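Local coordinates for scarecrow-like protein 3 (Arabidopsis thaliana, PDB 6KPB), which probably acts as a nuclear transcription factor of the GRAS family in plant development and binds zinc finger proteins of the IDD group, among them JACKDAW/IDD10, at residues L61-A64 / N65-S69; E132-V135 / R136-F139. All blocks are in the same frame, centred on the assembly; numbering follows the deposited sequence.

Contact 1 (L61-A64 / N65-S69); sequences LTCA and NHVAS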
loop_
_atom_site.group_PDB
_atom_site.type_symbol
_atom_site.label_atom_id
_atom_site.label_comp_id
_atom_site.label_asym_id
_atom_site.label_seq_id
_atom_site.Cartn_x
_atom_site.Cartn_y
_atom_site.Cartn_z
ATOM N N LEU A 61 -27.880 2.275 -5.068
ATOM C CA LEU A 61 -28.604 2.388 -6.329
ATOM C C LEU A 61 -28.734 3.843 -6.762
ATOM O O LEU A 61 -28.579 4.162 -7.947
ATOM C CB LEU A 61 -29.983 1.741 -6.209
ATOM C CG LEU A 61 -30.088 0.225 -6.398
ATOM C CD1 LEU A 61 -29.598 -0.528 -5.171
ATOM C CD2 LEU A 61 -31.520 -0.157 -6.730
ATOM N N THR A 62 -29.013 4.741 -5.813
ATOM C CA THR A 62 -29.145 6.158 -6.142
ATOM C C THR A 62 -27.839 6.715 -6.689
ATOM O O THR A 62 -27.811 7.325 -7.764
ATOM C CB THR A 62 -29.584 6.949 -4.910
ATOM O OG1 THR A 62 -30.627 6.239 -4.229
ATOM C CG2 THR A 62 -30.095 8.322 -5.320
ATOM N N CYS A 63 -26.740 6.510 -5.957
ATOM C CA CYS A 63 -25.437 6.979 -6.415
ATOM C C CYS A 63 -25.108 6.436 -7.797
ATOM O O CYS A 63 -24.643 7.179 -8.668
ATOM C CB CYS A 63 -24.355 6.576 -5.413
ATOM S SG CYS A 63 -22.670 6.939 -5.953
ATOM N N ALA A 64 -25.368 5.145 -8.024
ATOM C CA ALA A 64 -25.076 4.545 -9.324
ATOM C C ALA A 64 -25.844 5.238 -10.441
ATOM O O ALA A 64 -25.322 5.409 -11.549
ATOM C CB ALA A 64 -25.401 3.054 -9.298
ATOM N N ASN A 65 -27.089 5.639 -10.173
ATOM C CA ASN A 65 -27.840 6.405 -11.162
ATOM C C ASN A 65 -27.177 7.750 -11.429
ATOM O O ASN A 65 -27.047 8.170 -12.586
ATOM C CB ASN A 65 -29.284 6.595 -10.699
ATOM C CG ASN A 65 -30.192 5.467 -11.148
ATOM O OD1 ASN A 65 -29.986 4.874 -12.207
ATOM N ND2 ASN A 65 -31.208 5.170 -10.346
ATOM N N HIS A 66 -26.743 8.439 -10.370
ATOM C CA HIS A 66 -26.010 9.688 -10.551
ATOM C C HIS A 66 -24.697 9.459 -11.288
ATOM O O HIS A 66 -24.255 10.324 -12.052
ATOM C CB HIS A 66 -25.756 10.349 -9.198
ATOM C CG HIS A 66 -27.001 10.845 -8.528
ATOM N ND1 HIS A 66 -27.050 11.166 -7.189
ATOM C CD2 HIS A 66 -28.241 11.079 -9.017
ATOM C CE1 HIS A 66 -28.267 11.575 -6.880
ATOM N NE2 HIS A 66 -29.010 11.531 -7.972
ATOM N N VAL A 67 -24.059 8.307 -11.068
ATOM C CA VAL A 67 -22.867 7.957 -11.837
ATOM C C VAL A 67 -23.208 7.860 -13.317
ATOM O O VAL A 67 -22.525 8.439 -14.171
ATOM C CB VAL A 67 -22.256 6.642 -11.319
ATOM C CG1 VAL A 67 -21.068 6.230 -12.180
ATOM C CG2 VAL A 67 -21.847 6.772 -9.860
ATOM N N ALA A 68 -24.273 7.122 -13.642
ATOM C CA ALA A 68 -24.683 6.976 -15.035
ATOM C C ALA A 68 -25.091 8.315 -15.632
ATOM O O ALA A 68 -24.726 8.635 -16.770
ATOM C CB ALA A 68 -25.824 5.966 -15.141
ATOM N N SER A 69 -25.847 9.117 -14.875
ATOM C CA SER A 69 -26.194 10.458 -15.333
ATOM C C SER A 69 -24.960 11.336 -15.485
ATOM O O SER A 69 -24.972 12.289 -16.274
ATOM C CB SER A 69 -27.186 11.110 -14.368
ATOM O OG SER A 69 -28.496 10.604 -14.556
#

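Contact 2 (E132-V135 / R136-F139); sequences EIHV and RRLF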
loop_
_atom_site.group_PDB
_atom_site.type_symbol
_atom_site.label_atom_id
_atom_site.label_comp_id
_atom_site.label_asym_id
_atom_site.label_seq_id
_atom_site.Cartn_x
_atom_site.Cartn_y
_atom_site.Cartn_z
ATOM N N GLU A 132 -0.590 -12.188 -0.620
ATOM C CA GLU A 132 -1.521 -12.797 -1.565
ATOM C C GLU A 132 -1.605 -14.305 -1.363
ATOM O O GLU A 132 -2.690 -14.890 -1.463
ATOM C CB GLU A 132 -1.108 -12.457 -2.997
ATOM C CG GLU A 132 -1.355 -11.000 -3.370
ATOM C CD GLU A 132 -0.721 -10.607 -4.691
ATOM O OE1 GLU A 132 0.136 -11.366 -5.192
ATOM O OE2 GLU A 132 -1.078 -9.536 -5.228
ATOM N N ILE A 133 -0.473 -14.954 -1.079
ATOM C CA ILE A 133 -0.508 -16.370 -0.720
ATOM C C ILE A 133 -1.329 -16.571 0.545
ATOM O O ILE A 133 -2.112 -17.523 0.655
ATOM C CB ILE A 133 0.921 -16.921 -0.554
ATOM C CG1 ILE A 133 1.679 -16.881 -1.881
ATOM C CG2 ILE A 133 0.886 -18.338 -0.005
ATOM C CD1 ILE A 133 3.096 -17.407 -1.777
ATOM N N HIS A 134 -1.175 -15.666 1.514
ATOM C CA HIS A 134 -1.880 -15.797 2.783
ATOM C C HIS A 134 -3.392 -15.714 2.594
ATOM O O HIS A 134 -4.141 -16.512 3.170
ATOM C CB HIS A 134 -1.395 -14.722 3.757
ATOM C CG HIS A 134 -2.049 -14.787 5.102
ATOM N ND1 HIS A 134 -2.005 -15.911 5.898
ATOM C CD2 HIS A 134 -2.760 -13.865 5.793
ATOM C CE1 HIS A 134 -2.662 -15.680 7.020
ATOM N NE2 HIS A 134 -3.130 -14.446 6.981
ATOM N N VAL A 135 -3.863 -14.761 1.786
ATOM C CA VAL A 135 -5.305 -14.601 1.624
ATOM C C VAL A 135 -5.898 -15.770 0.840
ATOM O O VAL A 135 -7.042 -16.171 1.089
ATOM C CB VAL A 135 -5.630 -13.243 0.973
ATOM C CG1 VAL A 135 -5.179 -13.202 -0.479
ATOM C CG2 VAL A 135 -7.118 -12.934 1.086
ATOM N N ARG A 136 -5.139 -16.350 -0.098
ATOM C CA ARG A 136 -5.628 -17.530 -0.807
ATOM C C ARG A 136 -5.735 -18.726 0.130
ATOM O O ARG A 136 -6.666 -19.530 0.015
ATOM C CB ARG A 136 -4.719 -17.864 -1.988
ATOM C CG ARG A 136 -4.695 -16.807 -3.076
ATOM C CD ARG A 136 -4.033 -17.331 -4.339
ATOM N NE ARG A 136 -3.449 -16.253 -5.131
ATOM C CZ ARG A 136 -2.153 -15.962 -5.147
ATOM N NH1 ARG A 136 -1.304 -16.673 -4.419
ATOM N NH2 ARG A 136 -1.704 -14.963 -5.896
ATOM N N ARG A 137 -4.784 -18.863 1.058
ATOM C CA ARG A 137 -4.883 -19.920 2.058
ATOM C C ARG A 137 -6.124 -19.733 2.920
ATOM O O ARG A 137 -6.811 -20.706 3.255
ATOM C CB ARG A 137 -3.617 -19.944 2.919
ATOM C CG ARG A 137 -3.371 -21.253 3.662
ATOM C CD ARG A 137 -4.065 -21.287 5.020
ATOM N NE ARG A 137 -3.349 -20.520 6.036
ATOM C CZ ARG A 137 -3.820 -20.266 7.253
ATOM N NH1 ARG A 137 -5.016 -20.712 7.613
ATOM N NH2 ARG A 137 -3.097 -19.561 8.114
ATOM N N LEU A 138 -6.436 -18.483 3.277
ATOM C CA LEU A 138 -7.614 -18.216 4.096
ATOM C C LEU A 138 -8.897 -18.586 3.361
ATOM O O LEU A 138 -9.801 -19.195 3.946
ATOM C CB LEU A 138 -7.641 -16.746 4.513
ATOM C CG LEU A 138 -6.576 -16.302 5.519
ATOM C CD1 LEU A 138 -6.610 -14.795 5.707
ATOM C CD2 LEU A 138 -6.774 -17.015 6.850
ATOM N N PHE A 139 -9.000 -18.224 2.079
ATOM C CA PHE A 139 -10.163 -18.622 1.292
ATOM C C PHE A 139 -10.299 -20.137 1.250
ATOM O O PHE A 139 -11.400 -20.677 1.412
ATOM C CB PHE A 139 -10.057 -18.048 -0.122
ATOM C CG PHE A 139 -11.223 -18.389 -1.010
ATOM C CD1 PHE A 139 -12.498 -17.936 -0.708
ATOM C CD2 PHE A 139 -11.042 -19.144 -2.157
ATOM C CE1 PHE A 139 -13.573 -18.243 -1.526
ATOM C CE2 PHE A 139 -12.113 -19.454 -2.982
ATOM C CZ PHE A 139 -13.380 -19.002 -2.665
#

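Contact 1 (L61-A64 / N65-S69)
The last two and a half turns of the alpha-helix 49-69, in the predicted LRI leucine repeat of the GRAS domain, bring T62 beside H66 and C63 beside V67, each pair one turn apart. Four successive i to i+4 backbone bonds establish the helix; the shortest runs from V67 N to C63 O at 2.7 Å. T62 and H66 point the same way, and CG2 of T62 meets CE1 of the imidazole at 4.0 Å. With CG anti to its own carbonyl carbon (chi1 -68°), the H66 ring leans back along the helix, and one face sits over T62 O, which lies towards the rim. Outside this pair, ND1 of H66 makes a weak hydrogen bond to N74 O, and T62 OG1 is bound to H58 O. Replacing H66 with an alanine would probably leave the T62 methyl without its ring neighbour and N74 O without this donor. The buried C63 faces helices 72-85 and 92-109, whereas A64 packs on M361 and L364 of helix 360-381, so different sides of the helix meet different neighbours. Between C63 and V67 the contact is apolar, SG lying 4.0 Å from CG2.

Contact 2 (E132-V135 / R136-F139)
F139 N donates to V135 O over 3.0 Å, and at 165° this is the straightest of four successive i to i+4 backbone bonds that confirm the register of the alpha-helix 129-142 in the GRAS domain. The first of the four, from R136 N to E132 O, is longer at 3.2 Å, and the guanidinium of R136 lies with one face over the same oxygen. The R136 chain starts with CG anti to the carbonyl carbon and stays extended from CG to NE, which carries it back along the helix beside E132, the two side chains pointing the same way. OE1 of E132 and NH2 of R136 are 4.1 Å apart, beyond a salt bridge, though opposite charges this near would probably still attract. The firmer polar partner of E132 OE1 is the side-chain amide of Q205, a residue that also touches R136. NH1 of R136 lies 3.9 Å from CG1 of I133, and both R136 and I133 pack on V208 of helix 206-223.

On another side, H134 meets R137 and L138. The R137 chain bends at both chi2 and chi3, placing NH2 at the edge of the imidazole, 4.1 Å from CE1, with the two planes 78° apart. Its NH1, farther from the imidazole than NH2, forms a salt bridge with E141, one turn further on, which tethers the guanidinium. L138 comes over a face of the ring and, like V135, also packs against helix 387-406. The CH-pi contact is off-centre: CD1 of L138 stands 4.1 Å from the H134 ring centroid, 29° from the ring normal, and is closest to NE2, at 3.7 Å.

Contacts 1 and 2 are both local, intrahelical contacts in one GRAS domain, at separate places in the chain: residues 61-69 close the helix 49-69, and residues 132-139 lie within the helix 129-142. Their centres are 34 Å apart and their nearest atoms about 24 Å, so they do not touch. Contact 1 is the more peripheral, its centre 28 Å from that of the chain against 13 Å for contact 2. Their surroundings differ accordingly: contact 1 borders helices 72-85, 92-109 and 360-381, while contact 2 borders helices 145-160, 206-223 and 387-406. Neither is touched by the other protein chain of the assembly.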